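Local coordinates for protein carbohydrate kinase, pfkB family (Enterococcus faecalis, PDB 3KTN) that is a pfkB-family carbohydrate kinase of the ribokinase fold that probably phosphorylates 2-keto-3-deoxygluconate, at residues L252-S265 against L296-V308. Numbering follows the deposited sequence.
Sequences LSGYLYTQNEYQQS and LEKAVTFATVNGV
Leu296 and Leu256 meet where helix 296-310 packs on the edge hairpin of the large central sheet, the alpha/beta layering of the ribokinase fold worked out in a single contact. The hairpin joins strand 250-257 to the outermost strand 262-269, and helix residues 296-308 run roughly antiparallel to strand residues 252-257, at 146°, with the axes of these short segments 7.7 Å apart at closest approach. The two leucines cross at about a right angle and press together tightly, CD2 of Leu256 lying 3.5 Å from CD2 of Leu296. The other methyl of Leu296, CD1, reaches the turn of the hairpin, against CG2 of Thr258 and the side chain of Glu261, while Trp237 of the neighbouring strand also touches both leucines. Beside this apolar patch, Gln263 lays its aliphatic part on the helix backbone: CG stands anti to the backbone N (chi1 -153°), which places it 3.4 Å from CA of Glu297, and the bend at chi2 brings the amide end near CB of Glu297, the two side chains crossing at a slant. Val300 then packs across both strands from the helix side. Its CG2 comes within 3.2 Å of Gly254 O, the same oxygen that accepts the backbone bond from Ser265 N, and its CG1 faces CG of Gln263. Tyr282 of helix 278-291 packs against both Val300 and Thr304. Farther along, CD2 of Leu252 rests on the backbone of Gly307 and on CG2 of Val308, whose side chain also meets Ile98 of a second subunit. Polar groups gather at Gly254, which has no side chain to hold the helix off. Its N donates a nearly straight bond, 166°, to Ser265 OG, and across the interface Thr304 OG1 turns back to its own helix, bonding to Val300 O at 2.6 Å.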
loop_
_atom_site.group_PDB
_atom_site.type_symbol
_atom_site.label_atom_id
_atom_site.label_comp_id
_atom_site.label_asym_id
_atom_site.label_seq_id
_atom_site.Cartn_x
_atom_site.Cartn_y
_atom_site.Cartn_z
ATOM N N LEU A 252 -1.928 -1.159 -34.014
ATOM C CA LEU A 252 -1.077 -2.325 -34.027
ATOM C C LEU A 252 -1.584 -3.212 -35.149
ATOM O O LEU A 252 -2.790 -3.381 -35.322
ATOM C CB LEU A 252 -1.153 -3.083 -32.702
ATOM C CG LEU A 252 -0.131 -4.223 -32.621
ATOM C CD1 LEU A 252 1.272 -3.614 -32.540
ATOM C CD2 LEU A 252 -0.407 -5.117 -31.410
ATOM N N SER A 253 -0.662 -3.778 -35.914
ATOM C CA SER A 253 -1.036 -4.653 -37.010
ATOM C C SER A 253 -0.089 -5.839 -37.047
ATOM O O SER A 253 1.126 -5.677 -36.948
ATOM C CB SER A 253 -0.972 -3.892 -38.337
ATOM O OG SER A 253 -1.560 -4.659 -39.369
ATOM N N GLY A 254 -0.644 -7.033 -37.179
ATOM C CA GLY A 254 0.201 -8.209 -37.222
ATOM C C GLY A 254 0.290 -8.802 -38.615
ATOM O O GLY A 254 -0.642 -8.681 -39.412
ATOM N N TYR A 255 1.423 -9.427 -38.918
ATOM C CA TYR A 255 1.609 -10.064 -40.217
ATOM C C TYR A 255 2.184 -11.454 -40.022
ATOM O O TYR A 255 2.930 -11.705 -39.071
ATOM C CB TYR A 255 2.528 -9.228 -41.113
ATOM C CG TYR A 255 3.843 -8.865 -40.475
ATOM C CD1 TYR A 255 4.844 -9.821 -40.302
ATOM C CD2 TYR A 255 4.073 -7.570 -40.004
ATOM C CE1 TYR A 255 6.038 -9.501 -39.674
ATOM C CE2 TYR A 255 5.264 -7.239 -39.374
ATOM C CZ TYR A 255 6.240 -8.213 -39.213
ATOM O OH TYR A 255 7.417 -7.897 -38.587
ATOM N N LEU A 256 1.812 -12.359 -40.923
ATOM C CA LEU A 256 2.266 -13.743 -40.879
ATOM C C LEU A 256 2.599 -14.207 -42.299
ATOM O O LEU A 256 1.727 -14.236 -43.172
ATOM C CB LEU A 256 1.169 -14.624 -40.275
ATOM C CG LEU A 256 1.333 -16.144 -40.265
ATOM C CD1 LEU A 256 2.611 -16.546 -39.541
ATOM C CD2 LEU A 256 0.116 -16.756 -39.591
ATOM N N TYR A 257 3.862 -14.563 -42.520
ATOM C CA TYR A 257 4.325 -15.016 -43.834
ATOM C C TYR A 257 4.731 -16.483 -43.863
ATOM O O TYR A 257 5.105 -17.073 -42.846
ATOM C CB TYR A 257 5.562 -14.230 -44.284
ATOM C CG TYR A 257 5.373 -12.764 -44.589
ATOM C CD1 TYR A 257 5.109 -12.328 -45.887
ATOM C CD2 TYR A 257 5.521 -11.804 -43.588
ATOM C CE1 TYR A 257 5.008 -10.968 -46.180
ATOM C CE2 TYR A 257 5.419 -10.449 -43.869
ATOM C CZ TYR A 257 5.164 -10.036 -45.163
ATOM O OH TYR A 257 5.076 -8.691 -45.431
ATOM N N THR A 258 4.650 -17.055 -45.055
ATOM C CA THR A 258 5.086 -18.419 -45.320
ATOM C C THR A 258 5.928 -18.161 -46.561
ATOM O O THR A 258 6.005 -17.021 -47.025
ATOM C CB THR A 258 3.932 -19.365 -45.694
ATOM O OG1 THR A 258 3.317 -18.911 -46.903
ATOM C CG2 THR A 258 2.900 -19.419 -44.581
ATOM N N GLN A 259 6.563 -19.186 -47.107
ATOM C CA GLN A 259 7.364 -18.961 -48.296
ATOM C C GLN A 259 6.476 -18.606 -49.487
ATOM O O GLN A 259 6.927 -17.949 -50.423
ATOM C CB GLN A 259 8.221 -20.193 -48.602
ATOM C CG GLN A 259 9.377 -20.361 -47.628
ATOM C CD GLN A 259 10.227 -21.582 -47.907
ATOM O OE1 GLN A 259 10.741 -21.757 -49.011
ATOM N NE2 GLN A 259 10.389 -22.432 -46.900
ATOM N N ASN A 260 5.206 -19.001 -49.432
ATOM C CA ASN A 260 4.287 -18.731 -50.535
ATOM C C ASN A 260 3.015 -17.951 -50.200
ATOM O O ASN A 260 2.111 -17.861 -51.031
ATOM C CB ASN A 260 3.899 -20.051 -51.200
ATOM C CG ASN A 260 5.105 -20.866 -51.609
ATOM O OD1 ASN A 260 5.936 -20.413 -52.398
ATOM N ND2 ASN A 260 5.215 -22.073 -51.071
ATOM N N GLU A 261 2.933 -17.387 -48.998
ATOM C CA GLU A 261 1.744 -16.627 -48.613
ATOM C C GLU A 261 2.051 -15.445 -47.707
ATOM O O GLU A 261 3.127 -15.357 -47.113
ATOM C CB GLU A 261 0.730 -17.538 -47.923
ATOM C CG GLU A 261 0.180 -18.634 -48.812
ATOM C CD GLU A 261 -0.727 -19.587 -48.059
ATOM O OE1 GLU A 261 -1.804 -19.146 -47.597
ATOM O OE2 GLU A 261 -0.361 -20.775 -47.924
ATOM N N TYR A 262 1.087 -14.536 -47.611
ATOM C CA TYR A 262 1.218 -13.342 -46.791
ATOM C C TYR A 262 -0.137 -12.937 -46.232
ATOM O O TYR A 262 -1.068 -12.655 -46.986
ATOM C CB TYR A 262 1.804 -12.195 -47.619
ATOM C CG TYR A 262 1.586 -10.822 -47.021
ATOM C CD1 TYR A 262 1.875 -10.566 -45.679
ATOM C CD2 TYR A 262 1.101 -9.774 -47.800
ATOM C CE1 TYR A 262 1.690 -9.304 -45.133
ATOM C CE2 TYR A 262 0.914 -8.507 -47.265
ATOM C CZ TYR A 262 1.212 -8.279 -45.931
ATOM O OH TYR A 262 1.041 -7.023 -45.404
ATOM N N GLN A 263 -0.239 -12.908 -44.907
ATOM C CA GLN A 263 -1.484 -12.540 -44.248
ATOM C C GLN A 263 -1.253 -11.398 -43.267
ATOM O O GLN A 263 -0.446 -11.505 -42.345
ATOM C CB GLN A 263 -2.065 -13.745 -43.510
ATOM C CG GLN A 263 -3.562 -13.678 -43.354
ATOM C CD GLN A 263 -4.260 -13.604 -44.693
ATOM O OE1 GLN A 263 -4.073 -14.470 -45.549
ATOM N NE2 GLN A 263 -5.066 -12.568 -44.888
ATOM N N GLN A 264 -1.967 -10.302 -43.482
ATOM C CA GLN A 264 -1.850 -9.121 -42.641
ATOM C C GLN A 264 -3.204 -8.852 -42.002
ATOM O O GLN A 264 -4.238 -8.995 -42.651
ATOM C CB GLN A 264 -1.436 -7.923 -43.499
ATOM C CG GLN A 264 -1.337 -6.599 -42.763
ATOM C CD GLN A 264 0.024 -6.375 -42.138
ATOM O OE1 GLN A 264 1.042 -6.368 -42.827
ATOM N NE2 GLN A 264 0.048 -6.184 -40.824
ATOM N N SER A 265 -3.206 -8.473 -40.730
ATOM C CA SER A 265 -4.459 -8.180 -40.045
ATOM C C SER A 265 -4.779 -6.710 -40.279
ATOM O O SER A 265 -3.915 -5.943 -40.703
ATOM C CB SER A 265 -4.324 -8.428 -38.541
ATOM O OG SER A 265 -3.660 -7.346 -37.914
ATOM N N LEU A 296 -3.912 -18.910 -41.740
ATOM C CA LEU A 296 -3.022 -17.790 -41.473
ATOM C C LEU A 296 -3.821 -16.560 -41.065
ATOM O O LEU A 296 -3.379 -15.774 -40.229
ATOM C CB LEU A 296 -2.177 -17.468 -42.707
ATOM C CG LEU A 296 -1.265 -18.574 -43.248
ATOM C CD1 LEU A 296 -0.461 -18.019 -44.416
ATOM C CD2 LEU A 296 -0.329 -19.078 -42.162
ATOM N N GLU A 297 -4.996 -16.396 -41.663
ATOM C CA GLU A 297 -5.852 -15.258 -41.362
ATOM C C GLU A 297 -6.373 -15.304 -39.927
ATOM O O GLU A 297 -6.339 -14.308 -39.213
ATOM C CB GLU A 297 -7.039 -15.214 -42.329
ATOM C CG GLU A 297 -8.105 -14.207 -41.926
ATOM C CD GLU A 297 -9.285 -14.179 -42.875
ATOM O OE1 GLU A 297 -9.860 -15.256 -43.148
ATOM O OE2 GLU A 297 -9.644 -13.073 -43.341
ATOM N N LYS A 298 -6.857 -16.471 -39.518
ATOM C CA LYS A 298 -7.399 -16.656 -38.180
ATOM C C LYS A 298 -6.314 -16.481 -37.117
ATOM O O LYS A 298 -6.553 -15.879 -36.069
ATOM C CB LYS A 298 -8.023 -18.047 -38.075
ATOM C CG LYS A 298 -8.793 -18.317 -36.794
ATOM C CD LYS A 298 -9.368 -19.730 -36.816
ATOM C CE LYS A 298 -10.224 -20.011 -35.596
ATOM N NZ LYS A 298 -11.366 -19.061 -35.496
ATOM N N ALA A 299 -5.125 -17.006 -37.398
ATOM C CA ALA A 299 -4.005 -16.919 -36.474
ATOM C C ALA A 299 -3.501 -15.490 -36.289
ATOM O O ALA A 299 -3.259 -15.057 -35.159
ATOM C CB ALA A 299 -2.868 -17.805 -36.951
ATOM N N VAL A 300 -3.343 -14.762 -37.392
ATOM C CA VAL A 300 -2.844 -13.394 -37.321
ATOM C C VAL A 300 -3.870 -12.457 -36.676
ATOM O O VAL A 300 -3.501 -11.512 -35.984
ATOM C CB VAL A 300 -2.442 -12.863 -38.729
ATOM C CG1 VAL A 300 -3.678 -12.548 -39.554
ATOM C CG2 VAL A 300 -1.575 -11.632 -38.587
ATOM N N THR A 301 -5.153 -12.723 -36.896
ATOM C CA THR A 301 -6.203 -11.902 -36.301
ATOM C C THR A 301 -6.234 -12.130 -34.787
ATOM O O THR A 301 -6.275 -11.187 -33.999
ATOM C CB THR A 301 -7.592 -12.259 -36.867
ATOM O OG1 THR A 301 -7.682 -11.820 -38.226
ATOM C CG2 THR A 301 -8.687 -11.591 -36.052
ATOM N N PHE A 302 -6.211 -13.399 -34.398
ATOM C CA PHE A 302 -6.235 -13.782 -33.000
ATOM C C PHE A 302 -5.012 -13.219 -32.265
ATOM O O PHE A 302 -5.141 -12.636 -31.188
ATOM C CB PHE A 302 -6.240 -15.304 -32.901
ATOM C CG PHE A 302 -6.272 -15.825 -31.498
ATOM C CD1 PHE A 302 -7.481 -16.088 -30.864
ATOM C CD2 PHE A 302 -5.090 -16.070 -30.813
ATOM C CE1 PHE A 302 -7.514 -16.586 -29.563
ATOM C CE2 PHE A 302 -5.111 -16.569 -29.510
ATOM C CZ PHE A 302 -6.329 -16.828 -28.888
ATOM N N ALA A 303 -3.835 -13.390 -32.861
ATOM C CA ALA A 303 -2.584 -12.927 -32.272
ATOM C C ALA A 303 -2.475 -11.405 -32.126
ATOM O O ALA A 303 -1.930 -10.913 -31.136
ATOM C CB ALA A 303 -1.408 -13.458 -33.083
ATOM N N THR A 304 -2.984 -10.666 -33.108
ATOM C CA THR A 304 -2.931 -9.211 -33.063
ATOM C C THR A 304 -3.813 -8.687 -31.926
ATOM O O THR A 304 -3.412 -7.782 -31.189
ATOM C CB THR A 304 -3.377 -8.587 -34.412
ATOM O OG1 THR A 304 -2.613 -9.164 -35.478
ATOM C CG2 THR A 304 -3.143 -7.079 -34.414
ATOM N N VAL A 305 -5.004 -9.263 -31.774
ATOM C CA VAL A 305 -5.901 -8.857 -30.700
ATOM C C VAL A 305 -5.231 -9.173 -29.356
ATOM O O VAL A 305 -5.296 -8.383 -28.417
ATOM C CB VAL A 305 -7.254 -9.596 -30.790
ATOM C CG1 VAL A 305 -8.097 -9.316 -29.546
ATOM C CG2 VAL A 305 -8.002 -9.142 -32.036
ATOM N N ASN A 306 -4.578 -10.327 -29.272
ATOM C CA ASN A 306 -3.896 -10.709 -28.046
ATOM C C ASN A 306 -2.802 -9.689 -27.744
ATOM O O ASN A 306 -2.589 -9.313 -26.593
ATOM C CB ASN A 306 -3.281 -12.105 -28.181
ATOM C CG ASN A 306 -2.972 -12.730 -26.831
ATOM O OD1 ASN A 306 -3.796 -12.679 -25.921
ATOM N ND2 ASN A 306 -1.794 -13.329 -26.699
ATOM N N GLY A 307 -2.116 -9.244 -28.793
ATOM C CA GLY A 307 -1.059 -8.259 -28.638
ATOM C C GLY A 307 -1.584 -6.934 -28.115
ATOM O O GLY A 307 -0.938 -6.290 -27.284
ATOM N N VAL A 308 -2.748 -6.519 -28.605
ATOM C CA VAL A 308 -3.365 -5.269 -28.162
ATOM C C VAL A 308 -3.765 -5.406 -26.692
ATOM O O VAL A 308 -3.594 -4.473 -25.902
ATOM C CB VAL A 308 -4.629 -4.937 -28.996
ATOM C CG1 VAL A 308 -5.326 -3.687 -28.438
ATOM C CG2 VAL A 308 -4.238 -4.709 -30.454
#